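Local atomic coordinates of coenzyme A transferase (Yersinia pestis, PDB entry 3QLI), a protein that probably transfers coenzyme A between carboxylic acids, as an acetate or 4-hydroxybutyrate CoA-transferase would, and is a potential virulence factor of the plague bacterium. Residues P219-L231 against T409-L421. Sequence-based numbering, arbitrary orientation.
Sequences PEYTSISHIIADL and THYIVTEFGAVNL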
loop_
_atom_site.group_PDB
_atom_site.type_symbol
_atom_site.label_atom_id
_atom_site.label_comp_id
_atom_site.label_asym_id
_atom_site.label_seq_id
_atom_site.Cartn_x
_atom_site.Cartn_y
_atom_site.Cartn_z
ATOM N N PRO A 219 -8.933 -5.533 31.292
ATOM C CA PRO A 219 -9.893 -6.637 31.226
ATOM C C PRO A 219 -10.250 -7.034 29.783
ATOM O O PRO A 219 -10.364 -8.228 29.496
ATOM C CB PRO A 219 -11.117 -6.079 31.965
ATOM C CG PRO A 219 -10.556 -5.023 32.880
ATOM C CD PRO A 219 -9.419 -4.408 32.112
ATOM N N GLU A 220 -10.433 -6.056 28.900
ATOM C CA GLU A 220 -10.879 -6.340 27.526
ATOM C C GLU A 220 -9.975 -7.319 26.789
ATOM O O GLU A 220 -10.411 -7.977 25.850
ATOM C CB GLU A 220 -11.013 -5.063 26.703
ATOM C CG GLU A 220 -12.058 -4.101 27.230
ATOM C CD GLU A 220 -11.474 -3.070 28.188
ATOM O OE1 GLU A 220 -10.720 -3.457 29.107
ATOM O OE2 GLU A 220 -11.772 -1.868 28.012
ATOM N N TYR A 221 -8.718 -7.410 27.210
ATOM C CA TYR A 221 -7.741 -8.256 26.529
ATOM C C TYR A 221 -8.059 -9.730 26.680
ATOM O O TYR A 221 -7.634 -10.542 25.868
ATOM C CB TYR A 221 -6.321 -8.002 27.056
ATOM C CG TYR A 221 -5.697 -6.681 26.621
ATOM C CD1 TYR A 221 -6.311 -5.872 25.674
ATOM C CD2 TYR A 221 -4.489 -6.255 27.160
ATOM C CE1 TYR A 221 -5.743 -4.659 25.281
ATOM C CE2 TYR A 221 -3.911 -5.047 26.779
ATOM C CZ TYR A 221 -4.539 -4.257 25.840
ATOM O OH TYR A 221 -3.960 -3.063 25.462
ATOM N N THR A 222 -8.777 -10.090 27.737
ATOM C CA THR A 222 -9.127 -11.491 27.918
ATOM C C THR A 222 -10.001 -11.945 26.763
ATOM O O THR A 222 -9.692 -12.931 26.100
ATOM C CB THR A 222 -9.814 -11.762 29.264
ATOM O OG1 THR A 222 -8.892 -11.473 30.322
ATOM C CG2 THR A 222 -10.242 -13.224 29.358
ATOM N N SER A 223 -11.084 -11.218 26.512
ATOM C CA SER A 223 -11.987 -11.592 25.425
ATOM C C SER A 223 -11.284 -11.453 24.080
ATOM O O SER A 223 -11.407 -12.303 23.209
ATOM C CB SER A 223 -13.226 -10.703 25.418
ATOM O OG SER A 223 -13.904 -10.835 24.176
ATOM N N ILE A 224 -10.566 -10.351 23.907
ATOM C CA ILE A 224 -9.846 -10.130 22.661
ATOM C C ILE A 224 -8.836 -11.245 22.367
ATOM O O ILE A 224 -8.763 -11.734 21.247
ATOM C CB ILE A 224 -9.177 -8.755 22.650
ATOM C CG1 ILE A 224 -10.262 -7.665 22.675
ATOM C CG2 ILE A 224 -8.244 -8.629 21.414
ATOM C CD1 ILE A 224 -9.716 -6.227 22.765
ATOM N N SER A 225 -8.054 -11.658 23.361
ATOM C CA SER A 225 -7.050 -12.684 23.099
ATOM C C SER A 225 -7.696 -14.003 22.683
ATOM O O SER A 225 -7.127 -14.749 21.894
ATOM C CB SER A 225 -6.115 -12.884 24.302
ATOM O OG SER A 225 -6.847 -13.342 25.427
ATOM N N HIS A 226 -8.888 -14.299 23.200
ATOM C CA HIS A 226 -9.576 -15.527 22.793
ATOM C C HIS A 226 -10.205 -15.456 21.406
ATOM O O HIS A 226 -10.183 -16.437 20.664
ATOM C CB HIS A 226 -10.581 -15.984 23.850
ATOM C CG HIS A 226 -9.921 -16.586 25.049
ATOM N ND1 HIS A 226 -9.572 -15.843 26.158
ATOM C CD2 HIS A 226 -9.476 -17.844 25.285
ATOM C CE1 HIS A 226 -8.980 -16.626 27.044
ATOM N NE2 HIS A 226 -8.908 -17.846 26.537
ATOM N N ILE A 227 -10.746 -14.300 21.040
ATOM C CA ILE A 227 -11.312 -14.165 19.700
ATOM C C ILE A 227 -10.179 -14.283 18.669
ATOM O O ILE A 227 -10.295 -14.962 17.651
ATOM C CB ILE A 227 -12.021 -12.822 19.538
ATOM C CG1 ILE A 227 -13.205 -12.728 20.505
ATOM C CG2 ILE A 227 -12.474 -12.619 18.088
ATOM C CD1 ILE A 227 -13.612 -11.291 20.790
ATOM N N ILE A 228 -9.076 -13.613 18.945
ATOM C CA ILE A 228 -7.916 -13.683 18.056
ATOM C C ILE A 228 -7.406 -15.110 17.968
ATOM O O ILE A 228 -7.195 -15.639 16.874
ATOM C CB ILE A 228 -6.786 -12.759 18.540
ATOM C CG1 ILE A 228 -7.223 -11.301 18.399
ATOM C CG2 ILE A 228 -5.481 -13.033 17.760
ATOM C CD1 ILE A 228 -6.206 -10.300 18.890
ATOM N N ALA A 229 -7.227 -15.753 19.119
ATOM C CA ALA A 229 -6.705 -17.119 19.118
ATOM C C ALA A 229 -7.597 -18.070 18.316
ATOM O O ALA A 229 -7.106 -19.002 17.688
ATOM C CB ALA A 229 -6.502 -17.636 20.548
ATOM N N ASP A 230 -8.905 -17.842 18.341
ATOM C CA ASP A 230 -9.814 -18.680 17.567
ATOM C C ASP A 230 -9.559 -18.562 16.062
ATOM O O ASP A 230 -9.912 -19.455 15.295
ATOM C CB ASP A 230 -11.273 -18.327 17.861
ATOM C CG ASP A 230 -11.755 -18.856 19.203
ATOM O OD1 ASP A 230 -11.031 -19.654 19.841
ATOM O OD2 ASP A 230 -12.877 -18.471 19.609
ATOM N N LEU A 231 -8.948 -17.453 15.648
ATOM C CA LEU A 231 -8.667 -17.196 14.236
ATOM C C LEU A 231 -7.281 -17.690 13.816
ATOM O O LEU A 231 -6.886 -17.531 12.662
ATOM C CB LEU A 231 -8.791 -15.694 13.928
ATOM C CG LEU A 231 -10.180 -15.074 14.085
ATOM C CD1 LEU A 231 -10.112 -13.554 14.070
ATOM C CD2 LEU A 231 -11.111 -15.581 12.995
ATOM N N THR A 409 -8.120 -3.100 5.032
ATOM C CA THR A 409 -8.496 -3.794 6.255
ATOM C C THR A 409 -9.141 -5.139 5.953
ATOM O O THR A 409 -9.948 -5.265 5.038
ATOM C CB THR A 409 -9.428 -2.943 7.136
ATOM O OG1 THR A 409 -8.854 -1.644 7.322
ATOM C CG2 THR A 409 -9.617 -3.601 8.492
ATOM N N HIS A 410 -8.765 -6.144 6.733
ATOM C CA HIS A 410 -9.289 -7.486 6.555
ATOM C C HIS A 410 -10.215 -7.840 7.706
ATOM O O HIS A 410 -11.434 -7.800 7.574
ATOM C CB HIS A 410 -8.133 -8.487 6.498
ATOM C CG HIS A 410 -8.545 -9.873 6.114
ATOM N ND1 HIS A 410 -7.720 -10.965 6.274
ATOM C CD2 HIS A 410 -9.693 -10.346 5.575
ATOM C CE1 HIS A 410 -8.341 -12.050 5.850
ATOM N NE2 HIS A 410 -9.541 -11.702 5.422
ATOM N N TYR A 411 -9.617 -8.164 8.843
ATOM C CA TYR A 411 -10.367 -8.535 10.028
ATOM C C TYR A 411 -10.141 -7.542 11.149
ATOM O O TYR A 411 -8.997 -7.227 11.474
ATOM C CB TYR A 411 -9.871 -9.886 10.552
ATOM C CG TYR A 411 -10.589 -11.109 10.037
ATOM C CD1 TYR A 411 -11.767 -11.546 10.625
ATOM C CD2 TYR A 411 -10.070 -11.845 8.985
ATOM C CE1 TYR A 411 -12.419 -12.673 10.162
ATOM C CE2 TYR A 411 -10.713 -12.969 8.515
ATOM C CZ TYR A 411 -11.885 -13.380 9.106
ATOM O OH TYR A 411 -12.524 -14.501 8.636
ATOM N N ILE A 412 -11.217 -7.059 11.758
ATOM C CA ILE A 412 -11.056 -6.208 12.931
ATOM C C ILE A 412 -11.641 -6.940 14.129
ATOM O O ILE A 412 -12.541 -7.760 13.972
ATOM C CB ILE A 412 -11.749 -4.858 12.768
ATOM C CG1 ILE A 412 -13.221 -5.043 12.385
ATOM C CG2 ILE A 412 -10.986 -4.003 11.730
ATOM C CD1 ILE A 412 -14.039 -3.743 12.446
ATOM N N VAL A 413 -11.114 -6.648 15.313
ATOM C CA VAL A 413 -11.535 -7.333 16.536
ATOM C C VAL A 413 -11.599 -6.358 17.695
ATOM O O VAL A 413 -10.699 -5.538 17.865
ATOM C CB VAL A 413 -10.551 -8.447 16.921
ATOM C CG1 VAL A 413 -10.848 -8.971 18.352
ATOM C CG2 VAL A 413 -10.597 -9.579 15.883
ATOM N N THR A 414 -12.679 -6.439 18.478
ATOM C CA THR A 414 -12.755 -5.771 19.776
ATOM C C THR A 414 -13.195 -6.840 20.782
ATOM O O THR A 414 -13.339 -8.006 20.423
ATOM C CB THR A 414 -13.786 -4.599 19.800
ATOM O OG1 THR A 414 -15.118 -5.131 19.745
ATOM C CG2 THR A 414 -13.577 -3.607 18.631
ATOM N N GLU A 415 -13.418 -6.449 22.031
ATOM C CA GLU A 415 -13.886 -7.406 23.032
ATOM C C GLU A 415 -15.286 -7.956 22.698
ATOM O O GLU A 415 -15.728 -8.963 23.269
ATOM C CB GLU A 415 -13.833 -6.803 24.446
ATOM C CG GLU A 415 -14.871 -5.717 24.756
ATOM C CD GLU A 415 -14.389 -4.303 24.446
ATOM O OE1 GLU A 415 -13.502 -4.126 23.580
ATOM O OE2 GLU A 415 -14.896 -3.353 25.079
ATOM N N PHE A 416 -15.966 -7.333 21.742
ATOM C CA PHE A 416 -17.305 -7.809 21.331
ATOM C C PHE A 416 -17.358 -8.700 20.080
ATOM O O PHE A 416 -18.435 -9.107 19.641
ATOM C CB PHE A 416 -18.270 -6.630 21.202
ATOM C CG PHE A 416 -18.429 -5.860 22.484
ATOM C CD1 PHE A 416 -19.043 -6.442 23.583
ATOM C CD2 PHE A 416 -17.923 -4.582 22.605
ATOM C CE1 PHE A 416 -19.180 -5.742 24.779
ATOM C CE2 PHE A 416 -18.058 -3.870 23.790
ATOM C CZ PHE A 416 -18.680 -4.451 24.880
ATOM N N GLY A 417 -16.205 -9.032 19.511
ATOM C CA GLY A 417 -16.203 -10.007 18.431
ATOM C C GLY A 417 -15.298 -9.596 17.288
ATOM O O GLY A 417 -14.420 -8.773 17.480
ATOM N N ALA A 418 -15.541 -10.156 16.106
ATOM C CA ALA A 418 -14.666 -9.960 14.956
ATOM C C ALA A 418 -15.489 -9.738 13.690
ATOM O O ALA A 418 -16.587 -10.275 13.550
ATOM C CB ALA A 418 -13.767 -11.175 14.776
ATOM N N VAL A 419 -14.952 -8.959 12.760
ATOM C CA VAL A 419 -15.629 -8.765 11.479
ATOM C C VAL A 419 -14.597 -8.816 10.364
ATOM O O VAL A 419 -13.560 -8.175 10.461
ATOM C CB VAL A 419 -16.357 -7.404 11.424
ATOM C CG1 VAL A 419 -16.967 -7.163 10.026
ATOM C CG2 VAL A 419 -17.436 -7.332 12.501
ATOM N N ASN A 420 -14.901 -9.574 9.317
ATOM C CA ASN A 420 -14.114 -9.583 8.087
ATOM C C ASN A 420 -14.744 -8.586 7.114
ATOM O O ASN A 420 -15.875 -8.782 6.661
ATOM C CB ASN A 420 -14.114 -10.999 7.502
ATOM C CG ASN A 420 -13.413 -11.096 6.152
ATOM O OD1 ASN A 420 -12.919 -10.108 5.600
ATOM N ND2 ASN A 420 -13.380 -12.303 5.610
ATOM N N LEU A 421 -14.031 -7.501 6.828
ATOM C CA LEU A 421 -14.578 -6.402 6.028
ATOM C C LEU A 421 -14.502 -6.600 4.501
ATOM O O LEU A 421 -15.150 -5.871 3.748
ATOM C CB LEU A 421 -13.883 -5.089 6.412
ATOM C CG LEU A 421 -13.962 -4.655 7.878
ATOM C CD1 LEU A 421 -13.112 -3.428 8.105
ATOM C CD2 LEU A 421 -15.410 -4.363 8.241
HETATM O O HOH W 1 -13.385 -1.186 25.944
#
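Ile-224 and Ile-227 bring helix 220-230 down on the hairpin of strands 411-414 and 417-420, roughly antiparallel to strand 411-414 (150° between N-to-C directions, axes 8.3 Å apart at closest approach). The backbones come nearest at Ile-224 and Glu-415, CA atoms 4.9 Å apart. This closeness occurs at the type I turn from Thr-414 to Gly-417, an ST turn in which Thr-414 OG1 accepts from Phe-416 N; Leu-436 O also bonds this OG1. Ile-224 lays CG1 against the turn backbone, 3.4 Å from Glu-415 N, a buried amide without a hydrogen-bond partner. With CG2 anti to the backbone N, Ile-227 divides its branches: CG2 touches both Val-413 CG1 and Ala-418 CB, 3.8 Å from the latter, while CD1 makes van der Waals contact with Thr-414 O and Gly-417 N. One direct hydrogen bond crosses, Ser-223 OG to Glu-415 O (2.8 Å), meeting the carbonyl at 118°, tilted from its plane. Glu-220 CG packs on Glu-415 CD at 3.6 Å, the chains pointing the same way, carboxylate planes 83° apart; a water donating to both OE2 atoms probably eases their like charges, and Ser-384 also bonds Glu-415 OE2. Leu-231 CD2 approaches Tyr-411 CE1 obliquely. Ile-228 and Leu-231 also touch parallel strand 377-381, beside the hairpin; the helix covers this sheet face next to helix 244-252, while Ile-412 packs on helix 426-434 across the sheet, consistent with the family's Rossmann-like alpha/beta layering.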